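Local coordinates for MutT/nudix family protein (Shewanella oneidensis, PDB 3GZ5), which probably regulates transcription of NAD metabolism genes in response to ADP-ribose, joining a Nudix domain to a DNA-binding winged helix domain, at residues F30-Q35 / L179-E184; T63-L68 / V72-A77; P84-Q89 / S163-F168; N96-D99 / V105-C108. One frame throughout, in Å; residues are numbered along the deposited sequence.

Contacts 2 and 4 lie within the Nudix range, while contacts 1 and 3 join it to the winged helix part. Contact 1 pairs the end of strand 22-33 with helix 176-187, and the other three all fall between its two segments in sequence. Contact 3, whose centre is about 13 Å from that of contact 1, touches it through Ser163, Leu164 and Pro166 on His183 and Gly167 on Leu179. Contacts 2 and 4 lie on the far side of the chain's centre, about 27 Å and 30 Å from contact 1 between centres, and both touch the second subunit. Strands 86-95 and 104-112, neighbours in one sheet, connect contact 3 with contact 4.

Contact 1 of 4, residues F30-Q35 / L179-E184; sequences FTYHDQ and LQHVHE
Val182 sets one of its methyls, CG2, over a face of the Tyr32 ring, and this CH-pi contact is the clearest interaction between strand 22-33 and helix 176-187. CG2 stands 4.0 Å from the centroid of the Tyr32 ring and 16° off the ring normal, displaced toward the rim, where its closest atom is Tyr32 CD2 at 3.9 Å from Val182 CG2. The tyrosine reaches the helix because its CG is anti to the backbone N (chi1 176°), which extends the ring from the strand end toward the helix. On the valine, a chi1 of -169° is what brings CG2 to the ring. The phenol end of Tyr32 arrives at the His181 imidazole, the two side chains crossing at about a right angle; the modelled orientation of that imidazole is doubtful, so its atoms support no firm assignment. With Tyr32 cut back to an alanine, Val182 CG2 would probably lose the ring face it rests on, opening a gap between strand and helix. One turn of the helix is tied by Gln180 NE2 to Glu184 OE1, a nearly straight bond of 3.0 Å. Around this joint between the Nudix and winged helix domains, Val182 also packs on Leu170, His183 bonds to Ala160 O at the end of helix 145-162, and Phe30 lies against Ala152 and Leu156 of that same helix.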
loop_
_atom_site.group_PDB
_atom_site.type_symbol
_atom_site.label_atom_id
_atom_site.label_comp_id
_atom_site.label_asym_id
_atom_site.label_seq_id
_atom_site.Cartn_x
_atom_site.Cartn_y
_atom_site.Cartn_z
ATOM N N PHE B 30 14.252 -8.404 -3.412
ATOM C CA PHE B 30 14.253 -9.641 -4.200
ATOM C C PHE B 30 15.076 -9.475 -5.448
ATOM O O PHE B 30 15.149 -8.399 -6.043
ATOM C CB PHE B 30 12.843 -10.012 -4.691
ATOM C CG PHE B 30 11.881 -10.333 -3.622
ATOM C CD1 PHE B 30 11.801 -11.608 -3.107
ATOM C CD2 PHE B 30 11.012 -9.379 -3.160
ATOM C CE1 PHE B 30 10.876 -11.927 -2.115
ATOM C CE2 PHE B 30 10.096 -9.683 -2.165
ATOM C CZ PHE B 30 10.032 -10.969 -1.646
ATOM N N THR B 31 15.667 -10.581 -5.866
ATOM C CA THR B 31 16.191 -10.695 -7.219
ATOM C C THR B 31 15.739 -12.037 -7.801
ATOM O O THR B 31 15.041 -12.828 -7.151
ATOM C CB THR B 31 17.723 -10.530 -7.249
ATOM O OG1 THR B 31 18.157 -10.385 -8.600
ATOM C CG2 THR B 31 18.436 -11.730 -6.611
ATOM N N TYR B 32 16.133 -12.292 -9.031
ATOM C CA TYR B 32 15.852 -13.557 -9.648
ATOM C C TYR B 32 17.152 -14.151 -10.180
ATOM O O TYR B 32 17.839 -13.543 -10.993
ATOM C CB TYR B 32 14.821 -13.369 -10.753
ATOM C CG TYR B 32 14.533 -14.630 -11.509
ATOM C CD1 TYR B 32 13.642 -15.582 -11.006
ATOM C CD2 TYR B 32 15.146 -14.863 -12.737
ATOM C CE1 TYR B 32 13.379 -16.733 -11.712
ATOM C CE2 TYR B 32 14.896 -16.005 -13.447
ATOM C CZ TYR B 32 14.020 -16.936 -12.936
ATOM O OH TYR B 32 13.798 -18.063 -13.670
ATOM N N HIS B 33 17.500 -15.331 -9.693
ATOM C CA HIS B 33 18.723 -15.978 -10.136
ATOM C C HIS B 33 18.630 -17.493 -10.004
ATOM O O HIS B 33 18.155 -18.014 -8.984
ATOM C CB HIS B 33 19.922 -15.453 -9.338
ATOM C CG HIS B 33 21.252 -15.844 -9.909
ATOM N ND1 HIS B 33 22.146 -16.652 -9.233
ATOM C CD2 HIS B 33 21.845 -15.523 -11.082
ATOM C CE1 HIS B 33 23.227 -16.820 -9.972
ATOM N NE2 HIS B 33 23.072 -16.141 -11.097
ATOM N N ASP B 34 19.041 -18.182 -11.070
ATOM C CA ASP B 34 19.464 -19.571 -10.996
ATOM C C ASP B 34 18.530 -20.559 -10.271
ATOM O O ASP B 34 18.935 -21.097 -9.253
ATOM C CB ASP B 34 20.845 -19.601 -10.307
ATOM C CG ASP B 34 21.644 -20.876 -10.600
ATOM O OD1 ASP B 34 22.712 -20.765 -11.265
ATOM O OD2 ASP B 34 21.224 -21.977 -10.148
ATOM N N GLN B 35 17.284 -20.772 -10.697
ATOM C CA GLN B 35 16.444 -19.820 -11.411
ATOM C C GLN B 35 15.206 -19.710 -10.522
ATOM O O GLN B 35 14.109 -20.182 -10.850
ATOM C CB GLN B 35 16.100 -20.248 -12.851
ATOM C CG GLN B 35 15.804 -21.728 -13.070
ATOM C CD GLN B 35 17.068 -22.548 -13.261
ATOM O OE1 GLN B 35 18.179 -22.003 -13.271
ATOM N NE2 GLN B 35 16.907 -23.870 -13.417
ATOM N N LEU B 179 11.343 -12.661 -19.051
ATOM C CA LEU B 179 10.359 -11.866 -18.357
ATOM C C LEU B 179 9.143 -12.721 -18.040
ATOM O O LEU B 179 8.621 -12.695 -16.927
ATOM C CB LEU B 179 9.954 -10.678 -19.224
ATOM C CG LEU B 179 8.935 -9.729 -18.606
ATOM C CD1 LEU B 179 9.462 -9.084 -17.305
ATOM C CD2 LEU B 179 8.459 -8.671 -19.627
ATOM N N GLN B 180 8.688 -13.482 -19.035
ATOM C CA GLN B 180 7.582 -14.408 -18.844
ATOM C C GLN B 180 7.878 -15.393 -17.718
ATOM O O GLN B 180 7.032 -15.633 -16.864
ATOM C CB GLN B 180 7.282 -15.167 -20.145
ATOM C CG GLN B 180 6.117 -16.120 -20.003
ATOM C CD GLN B 180 5.724 -16.754 -21.314
ATOM O OE1 GLN B 180 5.802 -16.118 -22.372
ATOM N NE2 GLN B 180 5.276 -17.997 -21.256
ATOM N N HIS B 181 9.079 -15.957 -17.711
ATOM C CA HIS B 181 9.432 -16.924 -16.686
ATOM C C HIS B 181 9.433 -16.359 -15.257
ATOM O O HIS B 181 8.932 -17.009 -14.334
ATOM C CB HIS B 181 10.737 -17.649 -16.993
ATOM C CG HIS B 181 10.980 -18.819 -16.087
ATOM N ND1 HIS B 181 10.092 -19.875 -15.977
ATOM C CD2 HIS B 181 11.982 -19.081 -15.215
ATOM C CE1 HIS B 181 10.547 -20.742 -15.089
ATOM N NE2 HIS B 181 11.692 -20.284 -14.611
ATOM N N VAL B 182 9.973 -15.155 -15.067
ATOM C CA VAL B 182 9.897 -14.514 -13.744
ATOM C C VAL B 182 8.452 -14.352 -13.299
ATOM O O VAL B 182 8.160 -14.573 -12.127
ATOM C CB VAL B 182 10.585 -13.120 -13.655
ATOM C CG1 VAL B 182 10.664 -12.705 -12.191
ATOM C CG2 VAL B 182 11.975 -13.161 -14.213
ATOM N N HIS B 183 7.567 -13.942 -14.209
ATOM C CA HIS B 183 6.140 -13.804 -13.874
ATOM C C HIS B 183 5.511 -15.176 -13.496
ATOM O O HIS B 183 4.720 -15.269 -12.545
ATOM C CB HIS B 183 5.339 -13.168 -15.024
ATOM C CG HIS B 183 5.541 -11.686 -15.189
ATOM N ND1 HIS B 183 4.525 -10.771 -15.015
ATOM C CD2 HIS B 183 6.627 -10.966 -15.561
ATOM C CE1 HIS B 183 4.975 -9.552 -15.255
ATOM N NE2 HIS B 183 6.249 -9.642 -15.590
ATOM N N GLU B 184 5.862 -16.221 -14.252
ATOM C CA GLU B 184 5.424 -17.590 -13.953
ATOM C C GLU B 184 5.897 -18.044 -12.566
ATOM O O GLU B 184 5.118 -18.593 -11.807
ATOM C CB GLU B 184 5.883 -18.573 -15.043
ATOM C CG GLU B 184 5.154 -18.374 -16.358
ATOM C CD GLU B 184 5.710 -19.201 -17.514
ATOM O OE1 GLU B 184 5.055 -19.239 -18.573
ATOM O OE2 GLU B 184 6.789 -19.811 -17.385
#

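Contact 2 of 4, residues T63-L68 / V72-A77; sequences TCDESL and VLRKLA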
loop_
_atom_site.group_PDB
_atom_site.type_symbol
_atom_site.label_atom_id
_atom_site.label_comp_id
_atom_site.label_asym_id
_atom_site.label_seq_id
_atom_site.Cartn_x
_atom_site.Cartn_y
_atom_site.Cartn_z
ATOM N N THR B 63 21.007 13.213 9.801
ATOM C CA THR B 63 22.106 13.996 9.253
ATOM C C THR B 63 22.344 13.667 7.775
ATOM O O THR B 63 23.073 14.393 7.088
ATOM C CB THR B 63 23.416 13.821 10.059
ATOM O OG1 THR B 63 23.988 12.542 9.778
ATOM C CG2 THR B 63 23.144 13.944 11.560
ATOM N N CYS B 64 21.734 12.585 7.287
ATOM C CA CYS B 64 21.895 12.234 5.885
ATOM C C CYS B 64 20.597 11.832 5.170
ATOM O O CYS B 64 20.512 11.963 3.960
ATOM C CB CYS B 64 23.000 11.198 5.703
ATOM S SG CYS B 64 22.708 9.657 6.512
ATOM N N ASP B 65 19.584 11.401 5.918
ATOM C CA ASP B 65 18.278 11.038 5.352
ATOM C C ASP B 65 17.327 12.219 5.411
ATOM O O ASP B 65 17.083 12.763 6.490
ATOM C CB ASP B 65 17.625 9.893 6.137
ATOM C CG ASP B 65 18.507 8.691 6.298
ATOM O OD1 ASP B 65 19.418 8.462 5.487
ATOM O OD2 ASP B 65 18.267 7.938 7.257
ATOM N N GLU B 66 16.759 12.594 4.269
ATOM C CA GLU B 66 15.761 13.670 4.214
ATOM C C GLU B 66 14.317 13.132 4.080
ATOM O O GLU B 66 13.355 13.867 4.277
ATOM C CB GLU B 66 16.078 14.622 3.064
ATOM C CG GLU B 66 17.539 15.081 3.071
ATOM C CD GLU B 66 17.762 16.365 2.296
ATOM O OE1 GLU B 66 17.835 17.435 2.950
ATOM O OE2 GLU B 66 17.853 16.308 1.040
ATOM N N SER B 67 14.183 11.853 3.738
ATOM C CA SER B 67 12.886 11.183 3.641
ATOM C C SER B 67 13.052 9.703 4.028
ATOM O O SER B 67 14.180 9.203 4.128
ATOM C CB SER B 67 12.335 11.273 2.218
ATOM O OG SER B 67 13.147 10.451 1.391
ATOM N N LEU B 68 11.932 9.010 4.223
ATOM C CA LEU B 68 11.951 7.564 4.477
ATOM C C LEU B 68 12.538 6.754 3.327
ATOM O O LEU B 68 13.264 5.804 3.567
ATOM C CB LEU B 68 10.556 7.074 4.808
ATOM C CG LEU B 68 9.982 7.584 6.134
ATOM C CD1 LEU B 68 8.551 7.144 6.194
ATOM C CD2 LEU B 68 10.828 7.083 7.346
ATOM N N VAL B 72 15.716 4.046 3.451
ATOM C CA VAL B 72 15.756 2.663 2.976
ATOM C C VAL B 72 16.768 2.421 1.836
ATOM O O VAL B 72 17.326 1.339 1.738
ATOM C CB VAL B 72 14.320 2.108 2.639
ATOM C CG1 VAL B 72 13.759 2.699 1.334
ATOM C CG2 VAL B 72 14.326 0.566 2.633
ATOM N N LEU B 73 17.028 3.430 1.015
ATOM C CA LEU B 73 17.999 3.310 -0.078
ATOM C C LEU B 73 19.436 3.306 0.450
ATOM O O LEU B 73 20.305 2.576 -0.071
ATOM C CB LEU B 73 17.820 4.434 -1.107
ATOM C CG LEU B 73 16.516 4.455 -1.916
ATOM C CD1 LEU B 73 16.426 5.690 -2.791
ATOM C CD2 LEU B 73 16.355 3.189 -2.749
ATOM N N ARG B 74 19.672 4.134 1.476
ATOM C CA ARG B 74 20.925 4.100 2.214
ATOM C C ARG B 74 21.121 2.744 2.862
ATOM O O ARG B 74 22.166 2.155 2.684
ATOM C CB ARG B 74 21.018 5.213 3.270
ATOM C CG ARG B 74 22.313 5.123 4.095
ATOM C CD ARG B 74 22.445 6.160 5.192
ATOM N NE ARG B 74 21.257 6.333 6.019
ATOM C CZ ARG B 74 20.993 5.666 7.142
ATOM N NH1 ARG B 74 19.892 5.948 7.818
ATOM N NH2 ARG B 74 21.796 4.707 7.581
ATOM N N LYS B 75 20.125 2.227 3.591
ATOM C CA LYS B 75 20.303 0.913 4.241
ATOM C C LYS B 75 20.588 -0.179 3.224
ATOM O O LYS B 75 21.314 -1.112 3.524
ATOM C CB LYS B 75 19.113 0.478 5.118
ATOM C CG LYS B 75 18.654 1.430 6.214
ATOM C CD LYS B 75 19.771 1.907 7.182
ATOM C CE LYS B 75 20.359 0.815 8.066
ATOM N NZ LYS B 75 21.521 1.353 8.841
ATOM N N LEU B 76 20.000 -0.081 2.028
ATOM C CA LEU B 76 20.292 -1.068 0.981
ATOM C C LEU B 76 21.697 -0.914 0.381
ATOM O O LEU B 76 22.382 -1.908 0.147
ATOM C CB LEU B 76 19.202 -1.103 -0.110
ATOM C CG LEU B 76 17.871 -1.708 0.365
ATOM C CD1 LEU B 76 16.730 -1.501 -0.623
ATOM C CD2 LEU B 76 17.985 -3.192 0.755
ATOM N N ALA B 77 22.114 0.328 0.161
ATOM C CA ALA B 77 23.407 0.640 -0.435
ATOM C C ALA B 77 24.573 0.329 0.513
ATOM O O ALA B 77 25.674 0.045 0.057
ATOM C CB ALA B 77 23.447 2.099 -0.869
#
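Leu68 and Val72 meet through the backbone, Val72 N donating to Leu68 O at 3.0 Å, an i to i+4 bond that belongs to the first turn of helix 68-80. Before this turn the chain from Thr63 to Ser67 has no regular structure, and it leads toward the N-terminal end of the coming helix, with the CA atoms of Asp65 and Arg74 8.1 Å apart. Ser67 is the N-cap, its OG accepting from Gln70 N. The sequence from Arg74 onward aligns with REUxEE of the Nudix box but keeps only one of its three glutamates, Glu78, with Lys75 in place of the first, consistent with a degenerate Nudix box. Arg74 grips Asp65 side-on with two nitrogens: NE bonds to Asp65 OD1 at 2.9 Å, and NH1 makes a 2.6 Å bond to Asp65 OD2. Both oxygens use their syn lone pairs, both bonds have N-H...O angles of 168°, and the carboxylate and guanidinium planes differ by 11°, the nearly coplanar geometry of a bidentate salt bridge. Arg74 gets there with CG anti to the backbone N (chi1 177°) and a bend at chi3. Its NH1 also bonds to Phe59 O and its NH2 forms a salt bridge with Glu78, while Asp65 OD2 accepts from Asp61 N. Cys64 SG sits against Arg74 NE at 3.7 Å, obliquely to the guanidinium. Asp65 O accepts from Trp103 NE1 of the second subunit.

Contact 3 of 4, residues P84-Q89 / S163-F168; sequences PPYIEQ and SLVPGF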
loop_
_atom_site.group_PDB
_atom_site.type_symbol
_atom_site.label_atom_id
_atom_site.label_comp_id
_atom_site.label_asym_id
_atom_site.label_seq_id
_atom_site.Cartn_x
_atom_site.Cartn_y
_atom_site.Cartn_z
ATOM N N PRO B 84 18.890 0.184 -5.673
ATOM C CA PRO B 84 18.068 -0.698 -6.544
ATOM C C PRO B 84 17.220 0.119 -7.522
ATOM O O PRO B 84 16.838 1.237 -7.185
ATOM C CB PRO B 84 17.148 -1.437 -5.569
ATOM C CG PRO B 84 17.660 -1.133 -4.204
ATOM C CD PRO B 84 18.463 0.137 -4.268
ATOM N N PRO B 85 16.945 -0.413 -8.735
ATOM C CA PRO B 85 16.145 0.399 -9.659
ATOM C C PRO B 85 14.655 0.458 -9.300
ATOM O O PRO B 85 13.949 1.325 -9.803
ATOM C CB PRO B 85 16.362 -0.295 -11.015
ATOM C CG PRO B 85 16.603 -1.744 -10.667
ATOM C CD PRO B 85 17.347 -1.704 -9.333
ATOM N N TYR B 86 14.180 -0.427 -8.431
ATOM C CA TYR B 86 12.758 -0.407 -8.067
ATOM C C TYR B 86 12.575 -0.557 -6.558
ATOM O O TYR B 86 13.140 -1.444 -5.936
ATOM C CB TYR B 86 11.931 -1.486 -8.811
ATOM C CG TYR B 86 10.461 -1.468 -8.407
ATOM C CD1 TYR B 86 10.014 -2.196 -7.304
ATOM C CD2 TYR B 86 9.530 -0.691 -9.101
ATOM C CE1 TYR B 86 8.665 -2.174 -6.898
ATOM C CE2 TYR B 86 8.173 -0.652 -8.704
ATOM C CZ TYR B 86 7.759 -1.395 -7.604
ATOM O OH TYR B 86 6.443 -1.355 -7.177
ATOM N N ILE B 87 11.754 0.314 -6.001
ATOM C CA ILE B 87 11.458 0.310 -4.569
ATOM C C ILE B 87 10.083 0.898 -4.323
ATOM O O ILE B 87 9.704 1.879 -4.944
ATOM C CB ILE B 87 12.595 1.024 -3.729
ATOM C CG1 ILE B 87 12.419 0.734 -2.242
ATOM C CG2 ILE B 87 12.646 2.553 -4.009
ATOM C CD1 ILE B 87 13.722 0.644 -1.499
ATOM N N GLU B 88 9.325 0.273 -3.432
ATOM C CA GLU B 88 7.979 0.692 -3.111
ATOM C C GLU B 88 7.677 0.304 -1.676
ATOM O O GLU B 88 7.986 -0.820 -1.239
ATOM C CB GLU B 88 6.971 -0.016 -4.045
ATOM C CG GLU B 88 5.502 0.291 -3.723
ATOM C CD GLU B 88 4.519 -0.564 -4.514
ATOM O OE1 GLU B 88 3.491 -0.020 -4.983
ATOM O OE2 GLU B 88 4.758 -1.787 -4.653
ATOM N N GLN B 89 7.052 1.214 -0.941
ATOM C CA GLN B 89 6.619 0.926 0.416
ATOM C C GLN B 89 5.607 -0.227 0.436
ATOM O O GLN B 89 4.639 -0.240 -0.340
ATOM C CB GLN B 89 6.015 2.197 1.028
ATOM C CG GLN B 89 6.250 2.375 2.510
ATOM C CD GLN B 89 5.701 3.687 3.025
ATOM O OE1 GLN B 89 6.435 4.676 3.177
ATOM N NE2 GLN B 89 4.422 3.703 3.301
ATOM N N SER B 163 1.206 -5.742 -13.696
ATOM C CA SER B 163 2.317 -4.894 -14.159
ATOM C C SER B 163 3.466 -5.709 -14.765
ATOM O O SER B 163 3.382 -6.936 -14.830
ATOM C CB SER B 163 2.848 -4.021 -12.999
ATOM O OG SER B 163 3.650 -4.763 -12.097
ATOM N N LEU B 164 4.533 -5.024 -15.201
ATOM C CA LEU B 164 5.793 -5.658 -15.614
ATOM C C LEU B 164 6.916 -5.297 -14.651
ATOM O O LEU B 164 8.092 -5.421 -14.977
ATOM C CB LEU B 164 6.177 -5.240 -17.045
ATOM C CG LEU B 164 5.204 -5.533 -18.193
ATOM C CD1 LEU B 164 5.731 -4.984 -19.513
ATOM C CD2 LEU B 164 4.975 -7.041 -18.335
ATOM N N VAL B 165 6.526 -4.858 -13.451
ATOM C CA VAL B 165 7.425 -4.656 -12.334
ATOM C C VAL B 165 8.371 -5.869 -12.094
ATOM O O VAL B 165 9.550 -5.661 -11.761
ATOM C CB VAL B 165 6.632 -4.213 -11.039
ATOM C CG1 VAL B 165 7.479 -4.314 -9.797
ATOM C CG2 VAL B 165 6.063 -2.759 -11.190
ATOM N N PRO B 166 7.894 -7.135 -12.270
ATOM C CA PRO B 166 8.926 -8.194 -12.164
ATOM C C PRO B 166 10.142 -8.071 -13.087
ATOM O O PRO B 166 11.154 -8.658 -12.800
ATOM C CB PRO B 166 8.147 -9.487 -12.431
ATOM C CG PRO B 166 6.740 -9.145 -11.945
ATOM C CD PRO B 166 6.548 -7.719 -12.450
ATOM N N GLY B 167 10.072 -7.295 -14.165
ATOM C CA GLY B 167 11.249 -7.096 -14.988
ATOM C C GLY B 167 12.444 -6.501 -14.264
ATOM O O GLY B 167 13.588 -6.742 -14.655
ATOM N N PHE B 168 12.187 -5.740 -13.195
ATOM C CA PHE B 168 13.261 -5.114 -12.401
ATOM C C PHE B 168 14.184 -6.096 -11.671
ATOM O O PHE B 168 15.306 -5.734 -11.333
ATOM C CB PHE B 168 12.690 -4.045 -11.442
ATOM C CG PHE B 168 12.202 -2.821 -12.145
ATOM C CD1 PHE B 168 13.100 -1.951 -12.751
ATOM C CD2 PHE B 168 10.851 -2.534 -12.218
ATOM C CE1 PHE B 168 12.657 -0.813 -13.415
ATOM C CE2 PHE B 168 10.387 -1.383 -12.880
ATOM C CZ PHE B 168 11.285 -0.534 -13.479
#
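Tyr86 meets Val165 with its ring and Phe168 mainly with its CB, both from the same side of its ring plane, and the close packing of strand 86-95 against the 3-10 turn that follows helix 145-162 gathers on it. Val165 CG1 sits over one face of the Tyr86 ring, 3.8 Å from the centroid and 15° off the normal, and is closest to Tyr86 CZ at 3.7 Å. A chi1 of 166° turns both Val165 methyls to the tyrosine, CG1 over the face and CG2 near Tyr86 CE2. At the other end of the tyrosine its CB rests over the face of the Phe168 ring, 3.6 Å from Phe168 CG. The two aromatic planes are 22° apart but slid past each other, with centroids 5.5 Å apart, so the rings barely overlap and it is the CB that fills the phenylalanine face. Leu112 of strand 104-112 packs on Val165 and Phe168. The looser side is at Pro85, which is exposed: its CB approaches Phe168 CD1 at 4.0 Å, obliquely to the ring, and Phe168 itself is partly exposed. Within the turn, Ser163 OG accepts from Val165 N at 3.2 Å, an ST turn that fixes the backbone just ahead of the valine. No hydrogen bond crosses between 84-89 and 163-168: CH-pi contacts and apolar fit join these two segments, while Glu88 adds charge nearby through salt bridges with Arg155 and Lys159 of helix 145-162.

Contact 4 of 4, residues N96-D99 / V105-C108; sequences NSRD and VTVC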
loop_
_atom_site.group_PDB
_atom_site.type_symbol
_atom_site.label_atom_id
_atom_site.label_comp_id
_atom_site.label_asym_id
_atom_site.label_seq_id
_atom_site.Cartn_x
_atom_site.Cartn_y
_atom_site.Cartn_z
ATOM N N ASN B 96 3.000 -3.673 20.345
ATOM C CA ASN B 96 3.709 -3.746 21.615
ATOM C C ASN B 96 4.280 -5.139 21.895
ATOM O O ASN B 96 4.843 -5.390 22.964
ATOM C CB ASN B 96 2.818 -3.246 22.780
ATOM C CG ASN B 96 1.591 -4.132 23.049
ATOM O OD1 ASN B 96 1.272 -5.056 22.299
ATOM N ND2 ASN B 96 0.894 -3.833 24.146
ATOM N N SER B 97 4.168 -6.019 20.905
ATOM C CA SER B 97 4.507 -7.414 21.077
ATOM C C SER B 97 5.574 -7.926 20.110
ATOM O O SER B 97 6.219 -8.920 20.403
ATOM C CB SER B 97 3.251 -8.252 20.916
ATOM O OG SER B 97 2.926 -8.396 19.541
ATOM N N ARG B 98 5.757 -7.274 18.959
ATOM C CA ARG B 98 6.692 -7.764 17.936
ATOM C C ARG B 98 8.149 -7.633 18.376
ATOM O O ARG B 98 9.037 -8.268 17.813
ATOM C CB ARG B 98 6.477 -7.054 16.576
ATOM C CG ARG B 98 6.725 -5.537 16.575
ATOM C CD ARG B 98 6.339 -4.875 15.224
ATOM N NE ARG B 98 7.188 -5.297 14.108
ATOM C CZ ARG B 98 8.406 -4.823 13.873
ATOM N NH1 ARG B 98 8.935 -3.914 14.683
ATOM N NH2 ARG B 98 9.108 -5.269 12.845
ATOM N N ASP B 99 8.394 -6.779 19.361
ATOM C CA ASP B 99 9.759 -6.505 19.791
ATOM C C ASP B 99 9.833 -6.434 21.312
ATOM O O ASP B 99 9.020 -5.772 21.976
ATOM C CB ASP B 99 10.306 -5.240 19.122
ATOM C CG ASP B 99 11.736 -4.936 19.513
ATOM O OD1 ASP B 99 12.453 -4.314 18.696
ATOM O OD2 ASP B 99 12.140 -5.298 20.636
ATOM N N VAL B 105 7.848 0.303 15.776
ATOM C CA VAL B 105 7.218 0.543 14.494
ATOM C C VAL B 105 8.246 0.336 13.398
ATOM O O VAL B 105 9.342 0.862 13.478
ATOM C CB VAL B 105 6.621 1.985 14.429
ATOM C CG1 VAL B 105 6.057 2.283 13.057
ATOM C CG2 VAL B 105 5.531 2.148 15.479
ATOM N N THR B 106 7.895 -0.432 12.383
ATOM C CA THR B 106 8.782 -0.625 11.258
ATOM C C THR B 106 8.081 -0.280 9.927
ATOM O O THR B 106 7.007 -0.804 9.610
ATOM C CB THR B 106 9.415 -2.075 11.226
ATOM O OG1 THR B 106 10.716 -2.018 10.613
ATOM C CG2 THR B 106 8.584 -2.996 10.412
ATOM N N VAL B 107 8.696 0.616 9.167
ATOM C CA VAL B 107 8.211 0.943 7.839
ATOM C C VAL B 107 8.914 0.012 6.834
ATOM O O VAL B 107 10.144 0.069 6.653
ATOM C CB VAL B 107 8.427 2.430 7.514
ATOM C CG1 VAL B 107 7.774 2.780 6.177
ATOM C CG2 VAL B 107 7.898 3.328 8.679
ATOM N N CYS B 108 8.131 -0.880 6.235
ATOM C CA CYS B 108 8.656 -1.925 5.361
ATOM C C CYS B 108 8.456 -1.597 3.909
ATOM O O CYS B 108 7.378 -1.158 3.518
ATOM C CB CYS B 108 8.039 -3.306 5.665
ATOM S SG CYS B 108 9.058 -4.666 4.908
#
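The guanidinium of Arg98 presents one flat face to Thr106, whose CG2 lies over it. NE, NH1 and NH2 are all hydrogen-bonded outside the contact, NH1 to Ser104 OG and NH2 in a salt bridge with Asp144 OD1, so several polar contacts and one methyl together fix the rotation of the flat group. Arg98 belongs to the loop of a beta hairpin, since strands 86-95 and 104-112 are consecutive and antiparallel in the Nudix sheet and the loop folds back over the start of the second strand. The backbones remain well separated, with the CA atoms of Arg98 and Val105 9.0 Å apart, and the side chain spans the interval. Its CG sits between the backbone N and the carbonyl carbon (chi1 63°), and a bend at chi3 (-66°) turns the guanidinium across the strand, the two side chains crossing at about a right angle. A leucine here, lacking the guanidinium, would probably leave Asp144 without its charge mate and Thr106 CG2 without the flat face it packs on. Thr106 directs its hydroxyl to other strand atoms, OG1 being hydrogen-bonded with Thr24 OG1 and Asp26 OD1, which leaves CB and CG2 to meet the arginine. Val105, whose CB points away from the loop, packs on Leu68 of the second subunit, so the same strand faces the hairpin loop with one residue and the dimer with the next. Across the contact the closest pair is Arg98 NH2 and Thr106 CG2 at 3.4 Å, with Arg98 NH2 to Thr106 CB at 3.6 Å.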